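Local structure of ribosome-associated factor Y (Coxiella burnetii, 3TQM) at residues I3-Q8 and I37-H42; S13-E18 and D69-V74; E21-R26 and T73-M78; K47-A52 and N62-S67. The protein probably binds ribosomes as a short-form hibernation factor, associating with the 100S dimers of 70S ribosomes and so helping to keep translation at rest. One frame throughout, in Å; residues are numbered along the deposited sequence.

Contact 1. Residues I3-Q8 and I37-H42; sequences IQMTGQ and IHIIFH
The amide of Q4 lies flat over one face of the H38 imidazole, the two planes 15° apart. CD of Q4 is 3.5 Å from CE1 of H38, offset toward the rim of the ring. CG of Q4 also sits over this face, 4.0 Å from the ring centroid, a CH-pi contact. At the ring edge, in its plane, OG1 of T6 is hydrogen-bonded to NE2 of H38 at 2.9 Å. Either atom could be the donor. The bond and the stacked amide together help to hold the turn of the imidazole. CG of H38 is anti to its backbone N (chi1 -166°), which starts the ring toward strand 2-8.

M5, I39 and F41 are on the face of the sheet opposite H38. The F41 ring is used at its edge. SE of M5, a selenomethionine, comes to 3.9 Å from CE1 of F41, a Met-aromatic contact. CG of M5 meets CB of I39.

Between the two faces the strands run parallel, in register from I3 opposite I37. Five backbone hydrogen bonds join them, from Q4 N to I37 O through to Q8 N to F41 O.

These are the two parallel strands of a left-handed beta-alpha-beta unit, with helix 14-24 as the connection. I3, M5 and I39 pack on that helix. F41 touches M70 and V74 of helix 70-89, and strand 47-56 flanks strand 36-44 on its other side.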
loop_
_atom_site.group_PDB
_atom_site.type_symbol
_atom_site.label_atom_id
_atom_site.label_comp_id
_atom_site.label_asym_id
_atom_site.label_seq_id
_atom_site.Cartn_x
_atom_site.Cartn_y
_atom_site.Cartn_z
ATOM N N ILE A 3 -8.861 -2.220 5.543
ATOM C CA ILE A 3 -7.524 -1.638 5.547
ATOM C C ILE A 3 -6.989 -1.460 6.964
ATOM O O ILE A 3 -7.603 -0.790 7.793
ATOM C CB ILE A 3 -7.512 -0.271 4.842
ATOM C CG1 ILE A 3 -7.853 -0.433 3.358
ATOM C CG2 ILE A 3 -6.158 0.402 5.004
ATOM C CD1 ILE A 3 -7.887 0.873 2.600
ATOM N N GLN A 4 -5.838 -2.065 7.235
ATOM C CA GLN A 4 -5.162 -1.885 8.513
ATOM C C GLN A 4 -3.818 -1.202 8.301
ATOM O O GLN A 4 -3.059 -1.580 7.413
ATOM C CB GLN A 4 -4.972 -3.223 9.224
ATOM C CG GLN A 4 -4.309 -3.104 10.593
ATOM C CD GLN A 4 -4.056 -4.451 11.240
ATOM O OE1 GLN A 4 -4.467 -5.489 10.719
ATOM N NE2 GLN A 4 -3.374 -4.443 12.382
HETATM N N MSE A 5 -3.526 -0.194 9.120
HETATM C CA MSE A 5 -2.276 0.551 8.994
HETATM C C MSE A 5 -1.472 0.537 10.291
HETATM O O MSE A 5 -1.996 0.822 11.369
HETATM C CB MSE A 5 -2.542 1.996 8.573
HETATM C CG MSE A 5 -3.335 2.134 7.286
HETATM SE SE MSE A 5 -3.233 3.945 6.570
HETATM C CE MSE A 5 -4.599 3.795 5.183
ATOM N N THR A 6 -0.190 0.210 10.177
ATOM C CA THR A 6 0.689 0.163 11.334
ATOM C C THR A 6 1.922 1.036 11.123
ATOM O O THR A 6 2.626 0.902 10.121
ATOM C CB THR A 6 1.144 -1.278 11.628
ATOM O OG1 THR A 6 -0.002 -2.123 11.802
ATOM C CG2 THR A 6 2.006 -1.312 12.887
ATOM N N GLY A 7 2.169 1.939 12.064
ATOM C CA GLY A 7 3.379 2.735 12.046
ATOM C C GLY A 7 4.435 2.080 12.914
ATOM O O GLY A 7 4.267 1.950 14.122
ATOM N N GLN A 8 5.525 1.651 12.295
ATOM C CA GLN A 8 6.604 1.022 13.039
ATOM C C GLN A 8 7.711 2.030 13.325
ATOM O O GLN A 8 8.571 2.284 12.482
ATOM C CB GLN A 8 7.166 -0.178 12.283
ATOM C CG GLN A 8 8.139 -1.001 13.105
ATOM C CD GLN A 8 9.074 -1.822 12.246
ATOM O OE1 GLN A 8 9.299 -1.509 11.076
ATOM N NE2 GLN A 8 9.629 -2.881 12.823
ATOM N N ILE A 37 -6.092 -5.464 3.295
ATOM C CA ILE A 37 -4.865 -4.744 3.006
ATOM C C ILE A 37 -4.231 -4.305 4.312
ATOM O O ILE A 37 -4.839 -3.564 5.084
ATOM C CB ILE A 37 -5.123 -3.490 2.166
ATOM C CG1 ILE A 37 -5.789 -3.860 0.842
ATOM C CG2 ILE A 37 -3.820 -2.742 1.925
ATOM C CD1 ILE A 37 -5.794 -2.729 -0.159
ATOM N N HIS A 38 -3.012 -4.768 4.569
ATOM C CA HIS A 38 -2.281 -4.320 5.743
ATOM C C HIS A 38 -1.067 -3.505 5.316
ATOM O O HIS A 38 -0.168 -4.012 4.644
ATOM C CB HIS A 38 -1.867 -5.498 6.626
ATOM C CG HIS A 38 -1.403 -5.091 7.991
ATOM N ND1 HIS A 38 -1.259 -5.988 9.027
ATOM C CD2 HIS A 38 -1.052 -3.881 8.490
ATOM C CE1 HIS A 38 -0.839 -5.351 10.104
ATOM N NE2 HIS A 38 -0.704 -4.070 9.807
ATOM N N ILE A 39 -1.060 -2.232 5.701
ATOM C CA ILE A 39 0.005 -1.308 5.339
ATOM C C ILE A 39 0.903 -1.013 6.534
ATOM O O ILE A 39 0.426 -0.826 7.653
ATOM C CB ILE A 39 -0.564 0.018 4.806
ATOM C CG1 ILE A 39 -1.399 -0.235 3.557
ATOM C CG2 ILE A 39 0.552 1.000 4.489
ATOM C CD1 ILE A 39 -1.978 1.019 2.975
ATOM N N ILE A 40 2.206 -0.971 6.285
ATOM C CA ILE A 40 3.171 -0.692 7.336
ATOM C C ILE A 40 4.116 0.439 6.946
ATOM O O ILE A 40 4.897 0.318 6.000
ATOM C CB ILE A 40 3.978 -1.947 7.701
ATOM C CG1 ILE A 40 3.038 -3.055 8.184
ATOM C CG2 ILE A 40 5.015 -1.625 8.764
ATOM C CD1 ILE A 40 3.750 -4.268 8.717
ATOM N N PHE A 41 4.023 1.546 7.679
ATOM C CA PHE A 41 4.909 2.685 7.472
ATOM C C PHE A 41 6.140 2.549 8.365
ATOM O O PHE A 41 6.052 2.072 9.494
ATOM C CB PHE A 41 4.192 3.989 7.803
ATOM C CG PHE A 41 2.981 4.256 6.949
ATOM C CD1 PHE A 41 1.753 3.704 7.271
ATOM C CD2 PHE A 41 3.072 5.065 5.829
ATOM C CE1 PHE A 41 0.641 3.948 6.489
ATOM C CE2 PHE A 41 1.965 5.313 5.044
ATOM C CZ PHE A 41 0.747 4.754 5.372
ATOM N N HIS A 42 7.296 2.933 7.841
ATOM C CA HIS A 42 8.495 2.967 8.659
ATOM C C HIS A 42 9.599 3.762 7.992
ATOM O O HIS A 42 9.634 3.907 6.772
ATOM C CB HIS A 42 8.968 1.554 9.029
ATOM C CG HIS A 42 9.044 0.611 7.869
ATOM N ND1 HIS A 42 7.925 0.138 7.217
ATOM C CD2 HIS A 42 10.106 0.031 7.262
ATOM C CE1 HIS A 42 8.295 -0.682 6.250
ATOM N NE2 HIS A 42 9.614 -0.765 6.257
#

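Contact 2. Residues S13-E18 and D69-V74; sequences SPALRE and DMYKTV. With SO4 (sulfate ion), chain E.
Y71 and L16 join the first turns of the two helices that cover one face of the alpha/beta sheet of the HPF/YfiA fold. The short helical segments run nearly parallel, 10° apart. Their axes are 10.8 Å from each other, so side chains bridge the distance.

L16 is the main apolar link. Its CD1 sits over the centre of the Y71 ring, 3.8 Å from the centroid and almost on the ring normal, a CH-pi contact. The other branch, CD2, meets CG of M70, a selenomethionine, at 3.5 Å. The two side chains cross at about a right angle. CD1 also touches CG2 of V74. CG of L16 is anti to the backbone N (chi1 180°), and chi2 (64°) sets the two branches. F41 of strand 36-44 packs against L16, M70 and V74.

Y71 extends its hydroxyl to the start of the other helix. OH of Y71 lies 3.2 Å from CB of A15.

Both helices begin with a side-chain N-cap. OG of S13 accepts from N of L16, and OD1 of D69 accepts from N of Y71. The latter donor stands above the carboxylate plane.

A sulfate, probably from the crystallisation liquor, sits between S13 and Y71. OG of S13 donates to sulfate O1 at 2.9 Å, and OH of Y71 makes a weak, longer bond of 3.5 Å to the same oxygen.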
loop_
_atom_site.group_PDB
_atom_site.type_symbol
_atom_site.label_atom_id
_atom_site.label_comp_id
_atom_site.label_asym_id
_atom_site.label_seq_id
_atom_site.Cartn_x
_atom_site.Cartn_y
_atom_site.Cartn_z
ATOM N N SER A 13 0.313 10.201 10.585
ATOM C CA SER A 13 -0.489 11.410 10.696
ATOM C C SER A 13 -1.861 11.180 10.076
ATOM O O SER A 13 -2.016 10.318 9.214
ATOM C CB SER A 13 0.211 12.594 10.018
ATOM O OG SER A 13 0.241 12.431 8.606
ATOM N N PRO A 14 -2.867 11.945 10.526
ATOM C CA PRO A 14 -4.226 11.852 9.984
ATOM C C PRO A 14 -4.251 12.119 8.484
ATOM O O PRO A 14 -4.931 11.412 7.741
ATOM C CB PRO A 14 -4.973 12.972 10.714
ATOM C CG PRO A 14 -4.220 13.165 11.978
ATOM C CD PRO A 14 -2.781 12.920 11.629
ATOM N N ALA A 15 -3.517 13.139 8.050
ATOM C CA ALA A 15 -3.480 13.503 6.639
ATOM C C ALA A 15 -2.905 12.372 5.793
ATOM O O ALA A 15 -3.421 12.067 4.718
ATOM C CB ALA A 15 -2.681 14.775 6.441
ATOM N N LEU A 16 -1.834 11.754 6.277
ATOM C CA LEU A 16 -1.207 10.656 5.553
ATOM C C LEU A 16 -2.125 9.441 5.559
ATOM O O LEU A 16 -2.125 8.644 4.622
ATOM C CB LEU A 16 0.147 10.301 6.172
ATOM C CG LEU A 16 0.915 9.152 5.516
ATOM C CD1 LEU A 16 1.303 9.510 4.091
ATOM C CD2 LEU A 16 2.145 8.807 6.338
ATOM N N ARG A 17 -2.910 9.314 6.622
ATOM C CA ARG A 17 -3.846 8.213 6.749
ATOM C C ARG A 17 -4.986 8.356 5.751
ATOM O O ARG A 17 -5.387 7.386 5.108
ATOM C CB ARG A 17 -4.403 8.156 8.167
ATOM C CG ARG A 17 -5.296 6.962 8.405
ATOM C CD ARG A 17 -5.586 6.779 9.874
ATOM N NE ARG A 17 -6.195 5.479 10.113
ATOM C CZ ARG A 17 -5.505 4.363 10.322
ATOM N NH1 ARG A 17 -4.179 4.392 10.330
ATOM N NH2 ARG A 17 -6.138 3.216 10.526
ATOM N N GLU A 18 -5.507 9.571 5.633
ATOM C CA GLU A 18 -6.585 9.851 4.695
ATOM C C GLU A 18 -6.099 9.703 3.260
ATOM O O GLU A 18 -6.759 9.075 2.432
ATOM C CB GLU A 18 -7.148 11.254 4.913
ATOM C CG GLU A 18 -8.201 11.655 3.896
ATOM C CD GLU A 18 -8.771 13.033 4.159
ATOM O OE1 GLU A 18 -8.025 13.901 4.662
ATOM O OE2 GLU A 18 -9.966 13.246 3.869
ATOM N N ASP A 69 10.302 11.040 1.027
ATOM C CA ASP A 69 9.035 11.624 1.442
ATOM C C ASP A 69 7.953 10.557 1.532
ATOM O O ASP A 69 7.679 9.855 0.559
ATOM C CB ASP A 69 8.622 12.734 0.471
ATOM C CG ASP A 69 7.304 13.378 0.846
ATOM O OD1 ASP A 69 6.793 13.104 1.951
ATOM O OD2 ASP A 69 6.779 14.169 0.036
HETATM N N MSE A 70 7.337 10.447 2.704
HETATM C CA MSE A 70 6.360 9.397 2.961
HETATM C C MSE A 70 5.166 9.467 2.014
HETATM O O MSE A 70 4.662 8.440 1.559
HETATM C CB MSE A 70 5.879 9.450 4.412
HETATM C CG MSE A 70 5.211 8.171 4.863
HETATM SE SE MSE A 70 6.464 6.691 5.093
HETATM C CE MSE A 70 7.200 7.192 6.826
ATOM N N TYR A 71 4.713 10.682 1.725
ATOM C CA TYR A 71 3.596 10.873 0.807
ATOM C C TYR A 71 3.969 10.404 -0.596
ATOM O O TYR A 71 3.174 9.752 -1.274
ATOM C CB TYR A 71 3.162 12.338 0.781
ATOM C CG TYR A 71 2.394 12.777 2.008
ATOM C CD1 TYR A 71 1.003 12.812 2.005
ATOM C CD2 TYR A 71 3.056 13.159 3.169
ATOM C CE1 TYR A 71 0.295 13.217 3.122
ATOM C CE2 TYR A 71 2.354 13.563 4.290
ATOM C CZ TYR A 71 0.975 13.589 4.259
ATOM O OH TYR A 71 0.276 13.990 5.376
ATOM N N LYS A 72 5.183 10.736 -1.022
ATOM C CA LYS A 72 5.678 10.319 -2.325
ATOM C C LYS A 72 5.830 8.799 -2.381
ATOM O O LYS A 72 5.583 8.178 -3.415
ATOM C CB LYS A 72 7.017 10.990 -2.627
ATOM C CG LYS A 72 7.456 10.861 -4.075
ATOM C CD LYS A 72 8.844 11.441 -4.291
ATOM C CE LYS A 72 9.178 11.521 -5.772
ATOM N NZ LYS A 72 8.974 10.213 -6.456
ATOM N N THR A 73 6.229 8.206 -1.259
ATOM C CA THR A 73 6.405 6.760 -1.174
ATOM C C THR A 73 5.086 6.025 -1.387
ATOM O O THR A 73 5.027 5.038 -2.118
ATOM C CB THR A 73 6.994 6.336 0.185
ATOM O OG1 THR A 73 8.232 7.021 0.406
ATOM C CG2 THR A 73 7.234 4.835 0.208
ATOM N N VAL A 74 4.032 6.508 -0.735
ATOM C CA VAL A 74 2.703 5.928 -0.894
ATOM C C VAL A 74 2.333 5.880 -2.366
ATOM O O VAL A 74 1.893 4.850 -2.878
ATOM C CB VAL A 74 1.637 6.733 -0.133
ATOM C CG1 VAL A 74 0.242 6.322 -0.579
ATOM C CG2 VAL A 74 1.803 6.548 1.371
HETATM S S SO4 E . 3.672 14.173 8.309
HETATM O O1 SO4 E . 2.827 13.215 7.601
HETATM O O2 SO4 E . 3.136 15.524 8.154
HETATM O O3 SO4 E . 3.702 13.824 9.726
HETATM O O4 SO4 E . 5.026 14.126 7.769
#

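Contact 3. Residues E21-R26 and T73-M78; sequences EKKLHR and TVDLLM
L24 and M78 form the tight, buried part of this contact. CD2 of L24 lies 3.7 Å from SE of M78, a selenomethionine, and 3.9 Å from CE of M78. The two side chains cross at about a right angle. The M78 chain bends at chi2 (-59°) and chi3, and the selenium and methyl carbon both lie against this one branch of the leucine. CG of L24 is farther from the selenium, at 4.2 Å. No polar atom takes part here. I3, I37 and I39 of the sheet also touch L24, so L24 packs between the helix and the strands.

Helices 14-24 and 70-89 lie side by side on the same face of the four-stranded sheet, as in the alpha/beta fold of the HPF/YfiA family. This contact joins the C-terminal part of helix 14-24 to V74, D75 and M78 of helix 70-89.

The outer side is looser and polar. K23 is partly exposed and stretches across to helix 70-89 with its chain extended beyond CG. Its CD passes CG of M78 at 4.1 Å and CG1 of V74 at 4.2 Å, both wide apolar contacts. The ammonium then reaches D75, with NZ of K23 2.7 Å from OD1 of D75 in a salt bridge. The nitrogen approaches on the anti side of the carboxylate, 23° out of its plane. The K23 and D75 side chains cross at about a right angle. OD2 of D75 has a second, weak partner in NE2 of H79, one turn further along the same helix.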
loop_
_atom_site.group_PDB
_atom_site.type_symbol
_atom_site.label_atom_id
_atom_site.label_comp_id
_atom_site.label_asym_id
_atom_site.label_seq_id
_atom_site.Cartn_x
_atom_site.Cartn_y
_atom_site.Cartn_z
ATOM N N GLU A 21 -5.733 6.104 2.313
ATOM C CA GLU A 21 -7.056 5.505 2.188
ATOM C C GLU A 21 -7.673 5.766 0.818
ATOM O O GLU A 21 -8.091 4.834 0.133
ATOM C CB GLU A 21 -7.993 6.029 3.276
ATOM C CG GLU A 21 -7.897 5.291 4.596
ATOM C CD GLU A 21 -8.860 5.836 5.633
ATOM O OE1 GLU A 21 -9.659 6.735 5.292
ATOM O OE2 GLU A 21 -8.816 5.367 6.789
ATOM N N LYS A 22 -7.724 7.034 0.422
ATOM C CA LYS A 22 -8.399 7.412 -0.813
ATOM C C LYS A 22 -7.690 6.875 -2.053
ATOM O O LYS A 22 -8.328 6.600 -3.068
ATOM C CB LYS A 22 -8.565 8.931 -0.909
ATOM C CG LYS A 22 -7.326 9.670 -1.361
ATOM C CD LYS A 22 -7.671 11.090 -1.773
ATOM C CE LYS A 22 -6.468 11.792 -2.382
ATOM N NZ LYS A 22 -6.818 13.134 -2.923
ATOM N N LYS A 23 -6.373 6.719 -1.969
ATOM C CA LYS A 23 -5.612 6.170 -3.087
ATOM C C LYS A 23 -5.836 4.668 -3.243
ATOM O O LYS A 23 -5.861 4.150 -4.357
ATOM C CB LYS A 23 -4.122 6.476 -2.945
ATOM C CG LYS A 23 -3.714 7.803 -3.546
ATOM C CD LYS A 23 -2.207 7.980 -3.500
ATOM C CE LYS A 23 -1.791 9.300 -4.122
ATOM N NZ LYS A 23 -0.453 9.732 -3.622
ATOM N N LEU A 24 -5.993 3.973 -2.123
ATOM C CA LEU A 24 -6.265 2.544 -2.152
ATOM C C LEU A 24 -7.653 2.284 -2.709
ATOM O O LEU A 24 -7.885 1.287 -3.388
ATOM C CB LEU A 24 -6.137 1.943 -0.754
ATOM C CG LEU A 24 -4.719 1.675 -0.258
ATOM C CD1 LEU A 24 -4.747 1.277 1.202
ATOM C CD2 LEU A 24 -4.068 0.593 -1.099
ATOM N N HIS A 25 -8.578 3.190 -2.414
ATOM C CA HIS A 25 -9.946 3.068 -2.901
ATOM C C HIS A 25 -10.041 3.386 -4.392
ATOM O O HIS A 25 -11.103 3.244 -4.999
ATOM C CB HIS A 25 -10.884 3.975 -2.100
ATOM C CG HIS A 25 -11.080 3.536 -0.683
ATOM N ND1 HIS A 25 -11.282 2.218 -0.335
ATOM C CD2 HIS A 25 -11.102 4.238 0.475
ATOM C CE1 HIS A 25 -11.423 2.127 0.976
ATOM N NE2 HIS A 25 -11.317 3.339 1.491
ATOM N N ARG A 26 -8.921 3.811 -4.972
ATOM C CA ARG A 26 -8.856 4.139 -6.393
ATOM C C ARG A 26 -8.103 3.075 -7.181
ATOM O O ARG A 26 -8.104 3.088 -8.411
ATOM C CB ARG A 26 -8.155 5.484 -6.599
ATOM C CG ARG A 26 -8.968 6.703 -6.213
ATOM C CD ARG A 26 -8.146 7.961 -6.436
ATOM N NE ARG A 26 -8.888 9.175 -6.118
ATOM C CZ ARG A 26 -8.318 10.314 -5.735
ATOM N NH1 ARG A 26 -6.998 10.386 -5.611
ATOM N NH2 ARG A 26 -9.066 11.375 -5.465
ATOM N N THR A 73 6.229 8.206 -1.259
ATOM C CA THR A 73 6.405 6.760 -1.174
ATOM C C THR A 73 5.086 6.025 -1.387
ATOM O O THR A 73 5.027 5.038 -2.118
ATOM C CB THR A 73 6.994 6.336 0.185
ATOM O OG1 THR A 73 8.232 7.021 0.406
ATOM C CG2 THR A 73 7.234 4.835 0.208
ATOM N N VAL A 74 4.032 6.508 -0.735
ATOM C CA VAL A 74 2.703 5.928 -0.894
ATOM C C VAL A 74 2.333 5.880 -2.366
ATOM O O VAL A 74 1.893 4.850 -2.878
ATOM C CB VAL A 74 1.637 6.733 -0.133
ATOM C CG1 VAL A 74 0.242 6.322 -0.579
ATOM C CG2 VAL A 74 1.803 6.548 1.371
ATOM N N ASP A 75 2.527 7.005 -3.043
ATOM C CA ASP A 75 2.230 7.115 -4.464
ATOM C C ASP A 75 2.972 6.042 -5.253
ATOM O O ASP A 75 2.400 5.406 -6.138
ATOM C CB ASP A 75 2.616 8.503 -4.976
ATOM C CG ASP A 75 1.804 8.925 -6.183
ATOM O OD1 ASP A 75 0.835 9.693 -6.006
ATOM O OD2 ASP A 75 2.128 8.487 -7.305
ATOM N N LEU A 76 4.244 5.841 -4.925
ATOM C CA LEU A 76 5.062 4.834 -5.596
ATOM C C LEU A 76 4.539 3.421 -5.352
ATOM O O LEU A 76 4.486 2.602 -6.270
ATOM C CB LEU A 76 6.522 4.940 -5.145
ATOM C CG LEU A 76 7.444 5.888 -5.923
ATOM C CD1 LEU A 76 6.800 7.249 -6.124
ATOM C CD2 LEU A 76 8.788 6.020 -5.220
ATOM N N LEU A 77 4.154 3.143 -4.111
ATOM C CA LEU A 77 3.669 1.819 -3.737
ATOM C C LEU A 77 2.386 1.465 -4.484
ATOM O O LEU A 77 2.140 0.297 -4.789
ATOM C CB LEU A 77 3.439 1.733 -2.228
ATOM C CG LEU A 77 2.990 0.370 -1.696
ATOM C CD1 LEU A 77 3.994 -0.711 -2.068
ATOM C CD2 LEU A 77 2.788 0.418 -0.191
HETATM N N MSE A 78 1.569 2.475 -4.772
HETATM C CA MSE A 78 0.333 2.259 -5.514
HETATM C C MSE A 78 0.619 1.735 -6.921
HETATM O O MSE A 78 -0.059 0.830 -7.402
HETATM C CB MSE A 78 -0.495 3.543 -5.585
HETATM C CG MSE A 78 -0.929 4.103 -4.238
HETATM SE SE MSE A 78 -2.003 2.866 -3.171
HETATM C CE MSE A 78 -0.608 2.180 -1.997
#

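Contact 4. Residues K47-A52 and N62-S67; sequences KKIVDA and NAQAES
I49 meets both Q64 and E66 across the hairpin of strands 47-56 and 59-65. CG2 of I49 touches NE2 of Q64 at 3.4 Å and also lies close to CG of Q64. CG1 of I49 is 3.7 Å from CB of E66, and these two side chains lie side by side, pointing the same way. CG of E66 sits between its backbone N and carbonyl carbon (chi1 71°), and from there the extended chain carries the carboxylate past I49 to K47.

The K47 chain crosses E66 obliquely. CD of K47 is 3.2 Å from OE2 of E66. The charged atoms stay apart, with NZ of K47 4.2 Å from OE1 of E66. One water joins them, accepting from NZ and donating to OE1.

The backbone sets these positions. V50 and A65, and A52 and A63, are antiparallel hydrogen-bonded pairs. N of V50 donates to O of A65 at 2.9 Å, and N of A63 donates to O of A52 at 3.1 Å. D51 and Q64 form the non-hydrogen-bonded pair between them. Beyond the regular pairing, N of K48 donates to O of S67 at 2.7 Å.

Further out, V50 and A52 pack on L77 of helix 70-89. OG1 of T73 on that helix is bonded to OG of S67 and to O of K48. K80 NZ bonds O of Q64, and N53 ND2 bonds OD1 of N62.

The chemistry is thus divided. V50, A52, A63 and A65 share the face toward helix 70-89. The polar ends of K47 and E66 meet through water at the end of the hairpin pairing. Their charges are too far apart for a direct salt bridge, so the water is likely to relay their attraction.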
loop_
_atom_site.group_PDB
_atom_site.type_symbol
_atom_site.label_atom_id
_atom_site.label_comp_id
_atom_site.label_asym_id
_atom_site.label_seq_id
_atom_site.Cartn_x
_atom_site.Cartn_y
_atom_site.Cartn_z
ATOM N N LYS A 47 15.285 7.256 4.643
ATOM C CA LYS A 47 14.384 6.460 3.814
ATOM C C LYS A 47 12.985 6.355 4.421
ATOM O O LYS A 47 12.816 5.913 5.558
ATOM C CB LYS A 47 14.967 5.064 3.564
ATOM C CG LYS A 47 16.300 5.079 2.822
ATOM C CD LYS A 47 16.732 3.677 2.399
ATOM C CE LYS A 47 16.901 2.752 3.596
ATOM N NZ LYS A 47 17.349 1.386 3.198
ATOM N N LYS A 48 11.986 6.775 3.650
ATOM C CA LYS A 48 10.592 6.673 4.057
ATOM C C LYS A 48 9.953 5.465 3.387
ATOM O O LYS A 48 9.328 5.590 2.331
ATOM C CB LYS A 48 9.823 7.938 3.668
ATOM C CG LYS A 48 10.396 9.222 4.242
ATOM C CD LYS A 48 10.540 9.131 5.751
ATOM C CE LYS A 48 10.926 10.477 6.349
ATOM N NZ LYS A 48 12.174 11.015 5.743
ATOM N N ILE A 49 10.110 4.295 3.999
ATOM C CA ILE A 49 9.599 3.053 3.422
ATOM C C ILE A 49 8.127 2.805 3.741
ATOM O O ILE A 49 7.691 2.957 4.885
ATOM C CB ILE A 49 10.407 1.835 3.900
ATOM C CG1 ILE A 49 11.884 1.991 3.539
ATOM C CG2 ILE A 49 9.844 0.558 3.313
ATOM C CD1 ILE A 49 12.717 2.608 4.632
ATOM N N VAL A 50 7.364 2.418 2.722
ATOM C CA VAL A 50 5.989 1.977 2.927
ATOM C C VAL A 50 5.815 0.575 2.340
ATOM O O VAL A 50 6.157 0.328 1.185
ATOM C CB VAL A 50 4.966 2.948 2.301
ATOM C CG1 VAL A 50 3.548 2.447 2.522
ATOM C CG2 VAL A 50 5.129 4.340 2.896
ATOM N N ASP A 51 5.293 -0.340 3.150
ATOM C CA ASP A 51 5.141 -1.734 2.754
ATOM C C ASP A 51 3.668 -2.140 2.809
ATOM O O ASP A 51 2.913 -1.652 3.652
ATOM C CB ASP A 51 5.985 -2.627 3.668
ATOM C CG ASP A 51 6.083 -4.058 3.169
ATOM O OD1 ASP A 51 5.630 -4.337 2.038
ATOM O OD2 ASP A 51 6.629 -4.906 3.909
ATOM N N ALA A 52 3.260 -3.027 1.906
ATOM C CA ALA A 52 1.858 -3.420 1.805
ATOM C C ALA A 52 1.664 -4.918 1.580
ATOM O O ALA A 52 2.367 -5.538 0.781
ATOM C CB ALA A 52 1.170 -2.627 0.703
ATOM N N ASN A 62 2.658 -8.868 -2.038
ATOM C CA ASN A 62 3.518 -8.078 -1.160
ATOM C C ASN A 62 4.343 -7.089 -1.974
ATOM O O ASN A 62 5.063 -7.482 -2.892
ATOM C CB ASN A 62 4.450 -8.975 -0.342
ATOM C CG ASN A 62 3.701 -9.870 0.622
ATOM O OD1 ASN A 62 3.256 -9.428 1.679
ATOM N ND2 ASN A 62 3.565 -11.141 0.266
ATOM N N ALA A 63 4.229 -5.807 -1.642
ATOM C CA ALA A 63 4.954 -4.768 -2.362
ATOM C C ALA A 63 5.569 -3.755 -1.402
ATOM O O ALA A 63 4.996 -3.453 -0.357
ATOM C CB ALA A 63 4.029 -4.068 -3.349
ATOM N N GLN A 64 6.737 -3.231 -1.765
ATOM C CA GLN A 64 7.431 -2.242 -0.945
ATOM C C GLN A 64 8.048 -1.138 -1.801
ATOM O O GLN A 64 8.573 -1.402 -2.882
ATOM C CB GLN A 64 8.516 -2.912 -0.103
ATOM C CG GLN A 64 9.169 -1.991 0.914
ATOM C CD GLN A 64 10.404 -2.601 1.550
ATOM O OE1 GLN A 64 11.386 -2.896 0.869
ATOM N NE2 GLN A 64 10.358 -2.798 2.862
ATOM N N ALA A 65 7.980 0.095 -1.310
ATOM C CA ALA A 65 8.589 1.233 -1.991
ATOM C C ALA A 65 9.188 2.189 -0.969
ATOM O O ALA A 65 8.874 2.107 0.219
ATOM C CB ALA A 65 7.563 1.948 -2.854
ATOM N N GLU A 66 10.046 3.093 -1.432
ATOM C CA GLU A 66 10.719 4.024 -0.534
ATOM C C GLU A 66 11.128 5.311 -1.242
ATOM O O GLU A 66 11.278 5.344 -2.458
ATOM C CB GLU A 66 11.951 3.365 0.096
ATOM C CG GLU A 66 13.097 3.134 -0.876
ATOM C CD GLU A 66 14.304 2.484 -0.220
ATOM O OE1 GLU A 66 14.122 1.510 0.541
ATOM O OE2 GLU A 66 15.438 2.952 -0.461
ATOM N N SER A 67 11.312 6.365 -0.458
ATOM C CA SER A 67 11.768 7.655 -0.961
ATOM C C SER A 67 12.064 8.567 0.221
ATOM O O SER A 67 12.009 8.138 1.365
ATOM C CB SER A 67 10.713 8.288 -1.875
ATOM O OG SER A 67 9.540 8.635 -1.144
HETATM O O HOH W 1 15.515 -0.490 2.172
#

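The four contacts belong to one compact domain, with centres about 9 to 12 Å apart. Contacts 1 and 4 lie in the same mixed sheet, and strands 36-44 and 47-56 are neighbours there. Contact 1 closes before contact 4 opens along the chain. Contacts 2 and 3 share helices 14-24 and 70-89, and also T73 and V74. Contact 4 is nested within the chain closed by either of them, while contact 1 crosses both. F41 links contact 1 to contact 2, L24 links it to contact 3, and T73 ties the second helix to contact 4. Two helices are thus held over one sheet face, a single alpha/beta unit probably used for ribosome binding.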